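Local coordinates for 5-oxoprolinase subunit C (Escherichia coli, PDB 5DUD), which catalyses, in complex with PxpA and PxpB, the cleavage of 5-oxoproline to L-glutamate, coupled to hydrolysis of ATP to ADP and phosphate, at residues 10-16 against 49-55; 107-111 against 270-274; 205-211 against 242-248. All coordinates share one frame. Residue numbers count along the deposited sequence, not the author numbering.

In the fold
The three contacts illustrate how backbone pairing builds each beta unit while a few polar side chains join one unit to the next. Interactions 1 and 3 are antiparallel strand pairs, in a five-stranded sheet and a closed barrel respectively, resting on backbone hydrogen bonds. Interaction 2 pairs no strands: a glutamine side chain bonds the backbone where strand 110-115 begins. All three are mainly buried, though interaction 2 is exposed at Leu-274 and interaction 3 at Arg-210. Interactions 1 and 2 share a sheet, Ile-55 N lying 2.7 Å from Ser-111 O, probably hydrogen-bonded. Interaction 3 reaches interaction 1 through the salt bridge Glu-54 OE1 to Arg-206 NE, 2.8 Å, and packs on interaction 2 at Tyr-209 OH.

Interaction 1. Residues 10-16 against 49-55; sequences YTTVQDG and NAPALEI
An antiparallel strand pairing at the margin of a five-stranded sheet joins residues 10-16 to residues 49-55, deep in the chain. Strand 12-14 is outermost in that sheet and runs beside strand 52-56; the axes of 12-14 and 52-55 approach to 4.4 Å with 128° between their directions, so the pair is strongly twisted. Thr-12/Glu-54 and Gln-14/Ala-52 are hydrogen-bonded pairs (CA-CA 5.3 and 5.5 Å), with Val-13/Leu-53 the non-hydrogen-bonded pair between them at 4.5 Å. Four bonds set this register: Thr-12 N to Glu-54 O 3.1 Å, Glu-54 N to Thr-12 O 2.7 Å, Gln-14 N to Ala-52 O 2.9 Å and Ala-52 N to Gln-14 O 2.8 Å. The carboxyltransferase domain of this family belongs to the cyclophilin-like clan. The edge strand is joined to its partner by a connection containing helix 34-44, which covers Ala-52. On one face Val-13 (t) meets Leu-53 (m, t), CG2 to CD2 3.9 Å, and Pro-51, CG1 to CB 4.1 Å. On the other, Gln-14 CG packs 3.6 Å from Glu-54 CB. Extended Glu-54 (t, t) carries its carboxylate to Tyr-112 OH and Arg-206, while a water joins its OE1 (2.9 Å) to Tyr-10 O (2.7 Å). Past the strands, Gly-16 N makes a weak 3.3 Å bond to Asn-49 O.

Interaction 2. Residues 107-111 against 270-274; sequences HGMRS and AQIPL
Where strand 110-115 begins, residues 107-111 lie against the last, weakly bonded part of helix 266-271 and the loop after it, with one close backbone approach, Gly-108 CA to Gln-271 CA at 4.4 Å. Gly-108 is extended at phi/psi 90/-177, angles that by themselves call for glycine, and its CA lies 3.3 Å from Gln-271 O in a CA-H...O contact. Gln-271 (m, m) folds back onto the strand start: OE1 accepts from Met-109 N at 3.2 Å and weakly from Arg-110 N at 3.1 Å, while NE2 donates to Arg-110 O at 3.2 Å and to Asp-33. Met-109 (m, m, m) points at the loop, its CB 3.4 Å from Ala-270 O and its CG 3.8 Å from Pro-273 CA. Arg-110 (m, t, t) sends NH1 to Ala-270 O at 2.7 Å. One carboxamide thus serves two successive backbone NH groups, the second weakly, and one carbonyl, and the guanidinium satisfies the Ala-270 carbonyl, tying sheet to helix without a charge pair between the segments.

Interaction 3. Residues 205-211 against 242-248; sequences NRMGYRL and PIVLMND
Strands 208-211 and 243-245, neighbours in the seven-stranded barrel, run antiparallel with axes 4.5 Å apart and 162° between their directions. Tyr-209/Val-244 is the hydrogen-bonded pair, N to O 2.7 Å in both directions, flanked by the non-hydrogen-bonded pairs Gly-208/Leu-245 and Arg-210/Ile-243. Leu-211 N to Pro-242 O and Met-246 N to Met-207 O, each 2.9 Å, extend the pairing. Leu-211 (m, t) wedges CD1 between Val-244 CG2 at 3.6 Å and Pro-242 CG at 4.2 Å. Curled Met-246 (m, m, m) lies over the Tyr-209 ring, SD 4.3 Å from the centroid and 11° off the normal, a Met-aromatic contact, with its CG 3.6 Å from Tyr-209 CD1. On the opposite face, Ile-243 CD1 sits under the Arg-210 guanidinium, 4.1 Å from NE. Beyond the strands, Arg-206 NH1 meets Asp-248 OD1 at 2.7 Å in a salt bridge. With its NE bound to Glu-54, Arg-206 lies between two carboxylates, so the charges link the loops flanking this barrel pair to strand 52-56 of the five-stranded sheet.

Interaction 1. Residues 10-16 against 49-55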
ATOM      1  N   TYR A  10       7.237 -17.302  -1.477  1.00 37.14           N
ATOM      2  CA  TYR A  10       6.535 -16.105  -0.995  1.00 36.06           C
ATOM      3  C   TYR A  10       5.048 -16.439  -0.839  1.00 38.72           C
ATOM      4  O   TYR A  10       4.219 -16.046  -1.665  1.00 37.72           O
ATOM      5  CB  TYR A  10       6.778 -14.927  -1.979  1.00 36.94           C
ATOM      6  CG  TYR A  10       7.170 -13.624  -1.324  1.00 38.73           C
ATOM      7  CD1 TYR A  10       8.488 -13.377  -0.957  1.00 41.44           C
ATOM      8  CD2 TYR A  10       6.251 -12.591  -1.177  1.00 38.87           C
ATOM      9  CE1 TYR A  10       8.869 -12.155  -0.407  1.00 42.47           C
ATOM     10  CE2 TYR A  10       6.620 -11.366  -0.628  1.00 39.80           C
ATOM     11  CZ  TYR A  10       7.931 -11.152  -0.240  1.00 48.26           C
ATOM     12  OH  TYR A  10       8.286  -9.934   0.293  1.00 49.59           O
ATOM     13  N   THR A  11       4.718 -17.201   0.217  1.00 34.95           N
ATOM     14  CA  THR A  11       3.337 -17.608   0.504  1.00 34.24           C
ATOM     15  C   THR A  11       2.843 -16.852   1.737  1.00 37.16           C
ATOM     16  O   THR A  11       3.547 -16.821   2.746  1.00 37.16           O
ATOM     17  CB  THR A  11       3.257 -19.127   0.684  1.00 43.46           C
ATOM     18  OG1 THR A  11       3.916 -19.745  -0.421  1.00 44.13           O
ATOM     19  CG2 THR A  11       1.819 -19.637   0.758  1.00 41.83           C
ATOM     20  N   THR A  12       1.636 -16.239   1.655  1.00 32.69           N
ATOM     21  CA  THR A  12       1.031 -15.448   2.737  1.00 32.17           C
ATOM     22  C   THR A  12      -0.489 -15.582   2.764  1.00 35.17           C
ATOM     23  O   THR A  12      -1.091 -15.936   1.752  1.00 34.27           O
ATOM     24  CB  THR A  12       1.374 -13.947   2.573  1.00 38.47           C
ATOM     25  OG1 THR A  12       0.886 -13.471   1.312  1.00 37.26           O
ATOM     26  CG2 THR A  12       2.842 -13.668   2.715  1.00 36.32           C
ATOM     27  N   VAL A  13      -1.108 -15.228   3.907  1.00 31.69           N
ATOM     28  CA  VAL A  13      -2.569 -15.209   4.074  1.00 31.38           C
ATOM     29  C   VAL A  13      -3.064 -13.839   3.602  1.00 33.89           C
ATOM     30  O   VAL A  13      -2.699 -12.831   4.212  1.00 33.35           O
ATOM     31  CB  VAL A  13      -2.998 -15.485   5.539  1.00 36.15           C
ATOM     32  CG1 VAL A  13      -4.515 -15.642   5.646  1.00 36.25           C
ATOM     33  CG2 VAL A  13      -2.285 -16.710   6.112  1.00 36.64           C
ATOM     34  N   GLN A  14      -3.861 -13.789   2.524  1.00 29.48           N
ATOM     35  CA  GLN A  14      -4.350 -12.531   1.974  1.00 28.68           C
ATOM     36  C   GLN A  14      -5.872 -12.470   2.001  1.00 33.03           C
ATOM     37  O   GLN A  14      -6.548 -13.487   1.878  1.00 33.05           O
ATOM     38  CB  GLN A  14      -3.823 -12.331   0.543  1.00 29.29           C
ATOM     39  CG  GLN A  14      -2.304 -12.145   0.463  1.00 38.80           C
ATOM     40  CD  GLN A  14      -1.795 -10.896   1.157  1.00 51.24           C
ATOM     41  OE1 GLN A  14      -2.521  -9.921   1.369  1.00 45.43           O
ATOM     42  NE2 GLN A  14      -0.519 -10.887   1.513  1.00 41.53           N
ATOM     43  N   ASP A  15      -6.385 -11.245   2.198  1.00 29.65           N
ATOM     44  CA  ASP A  15      -7.800 -10.889   2.340  1.00 29.78           C
ATOM     45  C   ASP A  15      -8.212  -9.825   1.286  1.00 33.24           C
ATOM     46  O   ASP A  15      -7.454  -9.556   0.354  1.00 31.96           O
ATOM     47  CB  ASP A  15      -7.974 -10.313   3.769  1.00 32.15           C
ATOM     48  CG  ASP A  15      -9.284 -10.643   4.440  1.00 43.06           C
ATOM     49  OD1 ASP A  15      -9.471 -11.810   4.823  1.00 44.55           O
ATOM     50  OD2 ASP A  15     -10.111  -9.723   4.612  1.00 48.82           O
ATOM     51  N   GLY A  16      -9.403  -9.236   1.447  1.00 30.42           N
ATOM     52  CA  GLY A  16      -9.866  -8.104   0.645  1.00 30.01           C
ATOM     53  C   GLY A  16      -8.997  -6.866   0.789  1.00 33.78           C
ATOM     54  O   GLY A  16      -8.741  -6.177  -0.201  1.00 32.82           O
ATOM     55  N   ASN A  49     -14.280 -11.447  -0.009  1.00 33.98           N
ATOM     56  CA  ASN A  49     -13.069 -10.903   0.626  1.00 33.05           C
ATOM     57  C   ASN A  49     -12.567 -11.767   1.813  1.00 36.38           C
ATOM     58  O   ASN A  49     -11.732 -11.308   2.595  1.00 35.74           O
ATOM     59  CB  ASN A  49     -13.383  -9.484   1.106  1.00 34.09           C
ATOM     60  CG  ASN A  49     -13.643  -8.535  -0.045  1.00 57.09           C
ATOM     61  OD1 ASN A  49     -12.750  -8.267  -0.853  1.00 50.42           O
ATOM     62  ND2 ASN A  49     -14.881  -8.082  -0.211  1.00 50.05           N
ATOM     63  N   ALA A  50     -13.015 -13.025   1.930  1.00 32.86           N
ATOM     64  CA  ALA A  50     -12.594 -13.887   3.040  1.00 32.82           C
ATOM     65  C   ALA A  50     -11.090 -14.218   2.939  1.00 35.55           C
ATOM     66  O   ALA A  50     -10.519 -14.131   1.849  1.00 34.52           O
ATOM     67  CB  ALA A  50     -13.418 -15.164   3.060  1.00 34.34           C
ATOM     68  N   PRO A  51     -10.420 -14.585   4.053  1.00 31.87           N
ATOM     69  CA  PRO A  51      -8.974 -14.867   3.971  1.00 30.96           C
ATOM     70  C   PRO A  51      -8.637 -16.143   3.191  1.00 34.27           C
ATOM     71  O   PRO A  51      -9.172 -17.209   3.492  1.00 34.15           O
ATOM     72  CB  PRO A  51      -8.527 -14.982   5.437  1.00 33.35           C
ATOM     73  CG  PRO A  51      -9.701 -14.643   6.266  1.00 38.65           C
ATOM     74  CD  PRO A  51     -10.923 -14.725   5.434  1.00 34.33           C
ATOM     75  N   ALA A  52      -7.741 -16.021   2.192  1.00 30.16           N
ATOM     76  CA  ALA A  52      -7.265 -17.132   1.359  1.00 29.86           C
ATOM     77  C   ALA A  52      -5.748 -17.028   1.163  1.00 33.26           C
ATOM     78  O   ALA A  52      -5.205 -15.927   1.187  1.00 32.74           O
ATOM     79  CB  ALA A  52      -7.976 -17.122   0.013  1.00 30.26           C
ATOM     80  N   LEU A  53      -5.065 -18.164   0.965  1.00 29.74           N
ATOM     81  CA  LEU A  53      -3.609 -18.165   0.809  1.00 29.26           C
ATOM     82  C   LEU A  53      -3.154 -17.652  -0.542  1.00 32.62           C
ATOM     83  O   LEU A  53      -3.565 -18.204  -1.553  1.00 32.11           O
ATOM     84  CB  LEU A  53      -3.036 -19.584   0.969  1.00 29.87           C
ATOM     85  CG  LEU A  53      -3.287 -20.289   2.278  1.00 35.26           C
ATOM     86  CD1 LEU A  53      -2.733 -21.698   2.238  1.00 35.97           C
ATOM     87  CD2 LEU A  53      -2.696 -19.515   3.420  1.00 37.79           C
ATOM     88  N   GLU A  54      -2.245 -16.667  -0.570  1.00 29.15           N
ATOM     89  CA  GLU A  54      -1.608 -16.217  -1.811  1.00 28.70           C
ATOM     90  C   GLU A  54      -0.336 -17.039  -1.952  1.00 33.25           C
ATOM     91  O   GLU A  54       0.346 -17.238  -0.949  1.00 33.19           O
ATOM     92  CB  GLU A  54      -1.303 -14.710  -1.788  1.00 29.64           C
ATOM     93  CG  GLU A  54      -0.536 -14.230  -3.011  1.00 39.29           C
ATOM     94  CD  GLU A  54      -0.409 -12.726  -3.127  1.00 56.11           C
ATOM     95  OE1 GLU A  54       0.667 -12.191  -2.774  1.00 46.19           O
ATOM     96  OE2 GLU A  54      -1.381 -12.080  -3.579  1.00 49.64           O
ATOM     97  N   ILE A  55      -0.035 -17.557  -3.158  1.00 30.11           N
ATOM     98  CA  ILE A  55       1.154 -18.389  -3.406  1.00 30.47           C
ATOM     99  C   ILE A  55       1.894 -17.806  -4.589  1.00 34.38           C
ATOM    100  O   ILE A  55       1.252 -17.558  -5.600  1.00 33.75           O
ATOM    101  CB  ILE A  55       0.762 -19.874  -3.684  1.00 34.12           C
ATOM    102  CG1 ILE A  55      -0.264 -20.434  -2.661  1.00 34.69           C
ATOM    103  CG2 ILE A  55       1.998 -20.771  -3.735  1.00 35.65           C
ATOM    104  CD1 ILE A  55      -1.226 -21.401  -3.271  1.00 41.55           C
TER
HETATM  105  O   HOH W   1       2.722 -13.790  -1.400  1.00 20.13           O

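Interaction 2. Residues 107-111 against 270-274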
ATOM      1  N   HIS A 107       3.158 -20.750 -17.046  1.00 37.26           N
ATOM      2  CA  HIS A 107       2.463 -19.497 -17.364  1.00 36.27           C
ATOM      3  C   HIS A 107       1.924 -18.909 -16.057  1.00 37.84           C
ATOM      4  O   HIS A 107       1.371 -19.652 -15.244  1.00 37.20           O
ATOM      5  CB  HIS A 107       1.315 -19.735 -18.372  1.00 37.51           C
ATOM      6  CG  HIS A 107       1.527 -20.896 -19.296  1.00 42.21           C
ATOM      7  ND1 HIS A 107       0.674 -21.986 -19.287  1.00 44.27           N
ATOM      8  CD2 HIS A 107       2.504 -21.114 -20.206  1.00 45.17           C
ATOM      9  CE1 HIS A 107       1.145 -22.822 -20.200  1.00 44.96           C
ATOM     10  NE2 HIS A 107       2.248 -22.339 -20.777  1.00 45.89           N
ATOM     11  N   GLY A 108       2.076 -17.599 -15.867  1.00 32.95           N
ATOM     12  CA  GLY A 108       1.613 -16.914 -14.668  1.00 31.41           C
ATOM     13  C   GLY A 108       2.650 -16.848 -13.562  1.00 34.20           C
ATOM     14  O   GLY A 108       3.785 -17.299 -13.740  1.00 34.51           O
ATOM     15  N   MET A 109       2.257 -16.282 -12.413  1.00 29.18           N
ATOM     16  CA  MET A 109       3.126 -16.122 -11.242  1.00 28.50           C
ATOM     17  C   MET A 109       2.428 -16.505  -9.941  1.00 31.61           C
ATOM     18  O   MET A 109       2.915 -17.391  -9.242  1.00 31.48           O
ATOM     19  CB  MET A 109       3.614 -14.665 -11.121  1.00 30.40           C
ATOM     20  CG  MET A 109       4.754 -14.316 -12.038  1.00 34.51           C
ATOM     21  SD  MET A 109       6.368 -14.892 -11.450  1.00 39.26           S
ATOM     22  CE  MET A 109       6.585 -13.858 -10.005  1.00 35.36           C
ATOM     23  N   ARG A 110       1.334 -15.805  -9.578  1.00 27.22           N
ATOM     24  CA  ARG A 110       0.644 -16.024  -8.304  1.00 26.51           C
ATOM     25  C   ARG A 110      -0.602 -16.927  -8.415  1.00 30.44           C
ATOM     26  O   ARG A 110      -1.399 -16.780  -9.337  1.00 30.05           O
ATOM     27  CB  ARG A 110       0.267 -14.676  -7.672  1.00 25.70           C
ATOM     28  CG  ARG A 110       1.488 -13.965  -7.080  1.00 32.80           C
ATOM     29  CD  ARG A 110       1.398 -12.454  -7.094  1.00 37.68           C
ATOM     30  NE  ARG A 110       2.688 -11.838  -6.758  1.00 44.57           N
ATOM     31  CZ  ARG A 110       3.645 -11.491  -7.625  1.00 56.74           C
ATOM     32  NH1 ARG A 110       3.481 -11.690  -8.931  1.00 42.96           N
ATOM     33  NH2 ARG A 110       4.774 -10.938  -7.190  1.00 42.65           N
ATOM     34  N   SER A 111      -0.759 -17.853  -7.442  1.00 27.11           N
ATOM     35  CA  SER A 111      -1.868 -18.807  -7.337  1.00 27.10           C
ATOM     36  C   SER A 111      -2.542 -18.653  -5.977  1.00 30.76           C
ATOM     37  O   SER A 111      -1.869 -18.323  -5.004  1.00 30.27           O
ATOM     38  CB  SER A 111      -1.350 -20.234  -7.520  1.00 31.41           C
ATOM     39  OG  SER A 111      -2.393 -21.178  -7.720  1.00 41.85           O
ATOM     40  N   ALA A 270      -0.056  -8.902 -11.648  1.00 24.23           N
ATOM     41  CA  ALA A 270       0.223  -9.994 -10.710  1.00 24.03           C
ATOM     42  C   ALA A 270       0.714 -11.265 -11.382  1.00 28.90           C
ATOM     43  O   ALA A 270       1.505 -11.975 -10.767  1.00 28.66           O
ATOM     44  CB  ALA A 270      -1.029 -10.320  -9.903  1.00 24.28           C
ATOM     45  N   GLN A 271       0.235 -11.579 -12.602  1.00 26.27           N
ATOM     46  CA  GLN A 271       0.622 -12.811 -13.284  1.00 26.93           C
ATOM     47  C   GLN A 271       1.814 -12.653 -14.216  1.00 32.62           C
ATOM     48  O   GLN A 271       2.372 -13.667 -14.625  1.00 33.01           O
ATOM     49  CB  GLN A 271      -0.558 -13.380 -14.085  1.00 28.32           C
ATOM     50  CG  GLN A 271      -1.823 -13.689 -13.273  1.00 39.83           C
ATOM     51  CD  GLN A 271      -1.646 -14.514 -12.017  1.00 54.77           C
ATOM     52  OE1 GLN A 271      -0.665 -15.240 -11.839  1.00 50.65           O
ATOM     53  NE2 GLN A 271      -2.661 -14.524 -11.173  1.00 43.93           N
ATOM     54  N   ILE A 272       2.226 -11.423 -14.547  1.00 29.99           N
ATOM     55  CA  ILE A 272       3.337 -11.210 -15.483  1.00 30.98           C
ATOM     56  C   ILE A 272       4.671 -11.746 -14.921  1.00 35.65           C
ATOM     57  O   ILE A 272       5.155 -11.224 -13.914  1.00 34.91           O
ATOM     58  CB  ILE A 272       3.477  -9.715 -15.894  1.00 34.21           C
ATOM     59  CG1 ILE A 272       2.345  -9.327 -16.873  1.00 34.86           C
ATOM     60  CG2 ILE A 272       4.845  -9.438 -16.556  1.00 35.60           C
ATOM     61  CD1 ILE A 272       2.061  -7.839 -16.962  1.00 42.46           C
ATOM     62  N   PRO A 273       5.335 -12.718 -15.605  1.00 33.35           N
ATOM     63  CA  PRO A 273       6.633 -13.216 -15.105  1.00 33.76           C
ATOM     64  C   PRO A 273       7.744 -12.153 -15.062  1.00 38.34           C
ATOM     65  O   PRO A 273       7.664 -11.133 -15.746  1.00 37.94           O
ATOM     66  CB  PRO A 273       6.995 -14.334 -16.093  1.00 36.50           C
ATOM     67  CG  PRO A 273       5.718 -14.724 -16.725  1.00 40.68           C
ATOM     68  CD  PRO A 273       4.909 -13.471 -16.803  1.00 35.52           C
ATOM     69  N   LEU A 274       8.807 -12.420 -14.282  1.00 35.83           N
ATOM     70  CA  LEU A 274       9.915 -11.477 -14.068  1.00 36.33           C
ATOM     71  C   LEU A 274      10.802 -11.190 -15.321  1.00 41.80           C
ATOM     72  O   LEU A 274      11.608 -10.261 -15.267  1.00 41.85           O
ATOM     73  CB  LEU A 274      10.812 -11.932 -12.891  1.00 36.48           C
ATOM     74  CG  LEU A 274      10.385 -11.377 -11.519  1.00 40.31           C
ATOM     75  CD1 LEU A 274      10.981 -12.179 -10.369  1.00 40.57           C
ATOM     76  CD2 LEU A 274      10.758  -9.901 -11.388  1.00 43.03           C
TER

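Interaction 3. Residues 205-211 against 242-248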
ATOM      1  N   ASN A 205       8.457  -6.492  -6.350  1.00 37.26           N
ATOM      2  CA  ASN A 205       7.907  -7.337  -5.289  1.00 36.47           C
ATOM      3  C   ASN A 205       6.463  -6.894  -4.989  1.00 39.18           C
ATOM      4  O   ASN A 205       5.860  -6.225  -5.828  1.00 38.60           O
ATOM      5  CB  ASN A 205       8.823  -7.263  -4.051  1.00 37.49           C
ATOM      6  CG  ASN A 205       8.908  -5.900  -3.397  1.00 58.11           C
ATOM      7  OD1 ASN A 205       8.686  -4.858  -4.026  1.00 50.34           O
ATOM      8  ND2 ASN A 205       9.269  -5.871  -2.120  1.00 50.96           N
ATOM      9  N   ARG A 206       5.896  -7.289  -3.828  1.00 35.10           N
ATOM     10  CA  ARG A 206       4.526  -6.920  -3.448  1.00 34.11           C
ATOM     11  C   ARG A 206       4.343  -5.403  -3.233  1.00 37.22           C
ATOM     12  O   ARG A 206       3.214  -4.931  -3.338  1.00 36.05           O
ATOM     13  CB  ARG A 206       4.085  -7.667  -2.179  1.00 34.22           C
ATOM     14  CG  ARG A 206       3.950  -9.175  -2.386  1.00 43.45           C
ATOM     15  CD  ARG A 206       3.211  -9.878  -1.260  1.00 51.32           C
ATOM     16  NE  ARG A 206       1.774  -9.984  -1.536  1.00 58.02           N
ATOM     17  CZ  ARG A 206       0.816  -9.190  -1.055  1.00 70.58           C
ATOM     18  NH1 ARG A 206       1.115  -8.195  -0.227  1.00 58.02           N
ATOM     19  NH2 ARG A 206      -0.451  -9.392  -1.390  1.00 56.48           N
ATOM     20  N   MET A 207       5.413  -4.651  -2.906  1.00 34.15           N
ATOM     21  CA  MET A 207       5.323  -3.198  -2.720  1.00 34.01           C
ATOM     22  C   MET A 207       5.173  -2.459  -4.053  1.00 36.96           C
ATOM     23  O   MET A 207       4.141  -1.837  -4.280  1.00 36.04           O
ATOM     24  CB  MET A 207       6.545  -2.654  -1.964  1.00 37.14           C
ATOM     25  CG  MET A 207       6.548  -3.020  -0.505  1.00 41.12           C
ATOM     26  SD  MET A 207       7.987  -2.379   0.385  1.00 46.44           S
ATOM     27  CE  MET A 207       7.597  -0.630   0.453  1.00 43.24           C
ATOM     28  N   GLY A 208       6.195  -2.522  -4.907  1.00 33.48           N
ATOM     29  CA  GLY A 208       6.175  -1.832  -6.193  1.00 33.26           C
ATOM     30  C   GLY A 208       7.021  -2.485  -7.266  1.00 37.06           C
ATOM     31  O   GLY A 208       8.120  -2.966  -6.981  1.00 37.12           O
ATOM     32  N   TYR A 209       6.518  -2.482  -8.512  1.00 33.19           N
ATOM     33  CA  TYR A 209       7.199  -3.075  -9.664  1.00 33.33           C
ATOM     34  C   TYR A 209       8.127  -2.078 -10.353  1.00 37.47           C
ATOM     35  O   TYR A 209       7.638  -1.064 -10.844  1.00 36.86           O
ATOM     36  CB  TYR A 209       6.183  -3.564 -10.717  1.00 34.15           C
ATOM     37  CG  TYR A 209       5.469  -4.884 -10.478  1.00 35.23           C
ATOM     38  CD1 TYR A 209       5.343  -5.417  -9.200  1.00 36.84           C
ATOM     39  CD2 TYR A 209       4.823  -5.540 -11.516  1.00 35.94           C
ATOM     40  CE1 TYR A 209       4.667  -6.619  -8.981  1.00 37.32           C
ATOM     41  CE2 TYR A 209       4.151  -6.740 -11.314  1.00 36.44           C
ATOM     42  CZ  TYR A 209       4.071  -7.279 -10.041  1.00 43.31           C
ATOM     43  OH  TYR A 209       3.392  -8.456  -9.815  1.00 43.97           O
ATOM     44  N   ARG A 210       9.428  -2.400 -10.495  1.00 34.84           N
ATOM     45  CA  ARG A 210      10.393  -1.552 -11.219  1.00 35.73           C
ATOM     46  C   ARG A 210      10.454  -2.009 -12.689  1.00 39.96           C
ATOM     47  O   ARG A 210      10.614  -3.201 -12.935  1.00 39.40           O
ATOM     48  CB  ARG A 210      11.781  -1.610 -10.552  1.00 37.16           C
ATOM     49  CG  ARG A 210      11.704  -1.423  -9.031  1.00 48.54           C
ATOM     50  CD  ARG A 210      12.786  -0.545  -8.432  1.00 60.49           C
ATOM     51  NE  ARG A 210      12.433  -0.139  -7.068  1.00 69.60           N
ATOM     52  CZ  ARG A 210      13.144   0.690  -6.305  1.00 85.91           C
ATOM     53  NH1 ARG A 210      14.276   1.219  -6.761  1.00 75.55           N
ATOM     54  NH2 ARG A 210      12.730   0.995  -5.081  1.00 72.93           N
ATOM     55  N   LEU A 211      10.256  -1.087 -13.650  1.00 37.07           N
ATOM     56  CA  LEU A 211      10.213  -1.421 -15.071  1.00 37.51           C
ATOM     57  C   LEU A 211      11.495  -1.020 -15.795  1.00 43.34           C
ATOM     58  O   LEU A 211      11.903   0.132 -15.706  1.00 43.25           O
ATOM     59  CB  LEU A 211       9.017  -0.712 -15.728  1.00 37.07           C
ATOM     60  CG  LEU A 211       7.646  -0.883 -15.069  1.00 40.37           C
ATOM     61  CD1 LEU A 211       6.565  -0.152 -15.870  1.00 40.40           C
ATOM     62  CD2 LEU A 211       7.273  -2.354 -14.913  1.00 41.92           C
ATOM     63  N   PRO A 242      10.317   3.810 -14.989  1.00 36.80           N
ATOM     64  CA  PRO A 242       9.044   3.878 -14.243  1.00 34.95           C
ATOM     65  C   PRO A 242       8.859   2.778 -13.181  1.00 37.00           C
ATOM     66  O   PRO A 242       9.254   1.638 -13.406  1.00 36.58           O
ATOM     67  CB  PRO A 242       7.962   3.776 -15.335  1.00 36.55           C
ATOM     68  CG  PRO A 242       8.647   3.387 -16.569  1.00 42.06           C
ATOM     69  CD  PRO A 242      10.112   3.510 -16.418  1.00 38.81           C
ATOM     70  N   ILE A 243       8.237   3.136 -12.028  1.00 32.15           N
ATOM     71  CA  ILE A 243       7.957   2.235 -10.901  1.00 30.64           C
ATOM     72  C   ILE A 243       6.441   2.166 -10.704  1.00 32.10           C
ATOM     73  O   ILE A 243       5.838   3.180 -10.357  1.00 31.22           O
ATOM     74  CB  ILE A 243       8.671   2.703  -9.595  1.00 34.06           C
ATOM     75  CG1 ILE A 243      10.187   2.910  -9.832  1.00 35.79           C
ATOM     76  CG2 ILE A 243       8.430   1.697  -8.442  1.00 34.14           C
ATOM     77  CD1 ILE A 243      10.980   3.366  -8.592  1.00 44.66           C
ATOM     78  N   VAL A 244       5.839   0.975 -10.870  1.00 27.63           N
ATOM     79  CA  VAL A 244       4.398   0.776 -10.705  1.00 26.35           C
ATOM     80  C   VAL A 244       4.120   0.418  -9.254  1.00 29.48           C
ATOM     81  O   VAL A 244       4.610  -0.602  -8.781  1.00 28.84           O
ATOM     82  CB  VAL A 244       3.836  -0.318 -11.648  1.00 29.77           C
ATOM     83  CG1 VAL A 244       2.314  -0.339 -11.604  1.00 28.96           C
ATOM     84  CG2 VAL A 244       4.335  -0.148 -13.075  1.00 30.29           C
ATOM     85  N   LEU A 245       3.310   1.215  -8.561  1.00 25.84           N
ATOM     86  CA  LEU A 245       2.985   0.936  -7.163  1.00 25.36           C
ATOM     87  C   LEU A 245       1.928  -0.155  -7.088  1.00 29.15           C
ATOM     88  O   LEU A 245       0.985  -0.129  -7.879  1.00 28.61           O
ATOM     89  CB  LEU A 245       2.487   2.205  -6.469  1.00 25.45           C
ATOM     90  CG  LEU A 245       3.451   3.389  -6.506  1.00 30.79           C
ATOM     91  CD1 LEU A 245       2.839   4.609  -5.839  1.00 31.06           C
ATOM     92  CD2 LEU A 245       4.774   3.043  -5.850  1.00 33.88           C
ATOM     93  N   MET A 246       2.085  -1.121  -6.164  1.00 25.90           N
ATOM     94  CA  MET A 246       1.144  -2.229  -5.994  1.00 25.45           C
ATOM     95  C   MET A 246       0.431  -2.072  -4.629  1.00 29.24           C
ATOM     96  O   MET A 246       0.300  -0.944  -4.155  1.00 29.11           O
ATOM     97  CB  MET A 246       1.874  -3.582  -6.160  1.00 27.91           C
ATOM     98  CG  MET A 246       2.591  -3.743  -7.496  1.00 31.89           C
ATOM     99  SD  MET A 246       1.545  -3.561  -8.964  1.00 36.05           S
ATOM    100  CE  MET A 246       0.606  -5.084  -8.904  1.00 32.32           C
ATOM    101  N   ASN A 247      -0.075  -3.162  -4.021  1.00 25.39           N
ATOM    102  CA  ASN A 247      -0.883  -3.078  -2.799  1.00 25.12           C
ATOM    103  C   ASN A 247      -0.102  -2.708  -1.518  1.00 29.16           C
ATOM    104  O   ASN A 247      -0.615  -1.901  -0.749  1.00 28.72           O
ATOM    105  CB  ASN A 247      -1.641  -4.383  -2.569  1.00 25.36           C
ATOM    106  CG  ASN A 247      -2.563  -4.779  -3.704  1.00 45.25           C
ATOM    107  OD1 ASN A 247      -2.318  -4.470  -4.874  1.00 39.53           O
ATOM    108  ND2 ASN A 247      -3.618  -5.523  -3.400  1.00 37.27           N
ATOM    109  N   ASP A 248       1.107  -3.266  -1.286  1.00 26.16           N
ATOM    110  CA  ASP A 248       1.909  -2.969  -0.082  1.00 26.62           C
ATOM    111  C   ASP A 248       2.732  -1.660  -0.195  1.00 30.94           C
ATOM    112  O   ASP A 248       3.470  -1.343   0.743  1.00 31.21           O
ATOM    113  CB  ASP A 248       2.862  -4.139   0.233  1.00 28.70           C
ATOM    114  CG  ASP A 248       2.166  -5.372   0.759  1.00 37.59           C
ATOM    115  OD1 ASP A 248       0.971  -5.562   0.444  1.00 37.88           O
ATOM    116  OD2 ASP A 248       2.826  -6.176   1.452  1.00 42.98           O
TER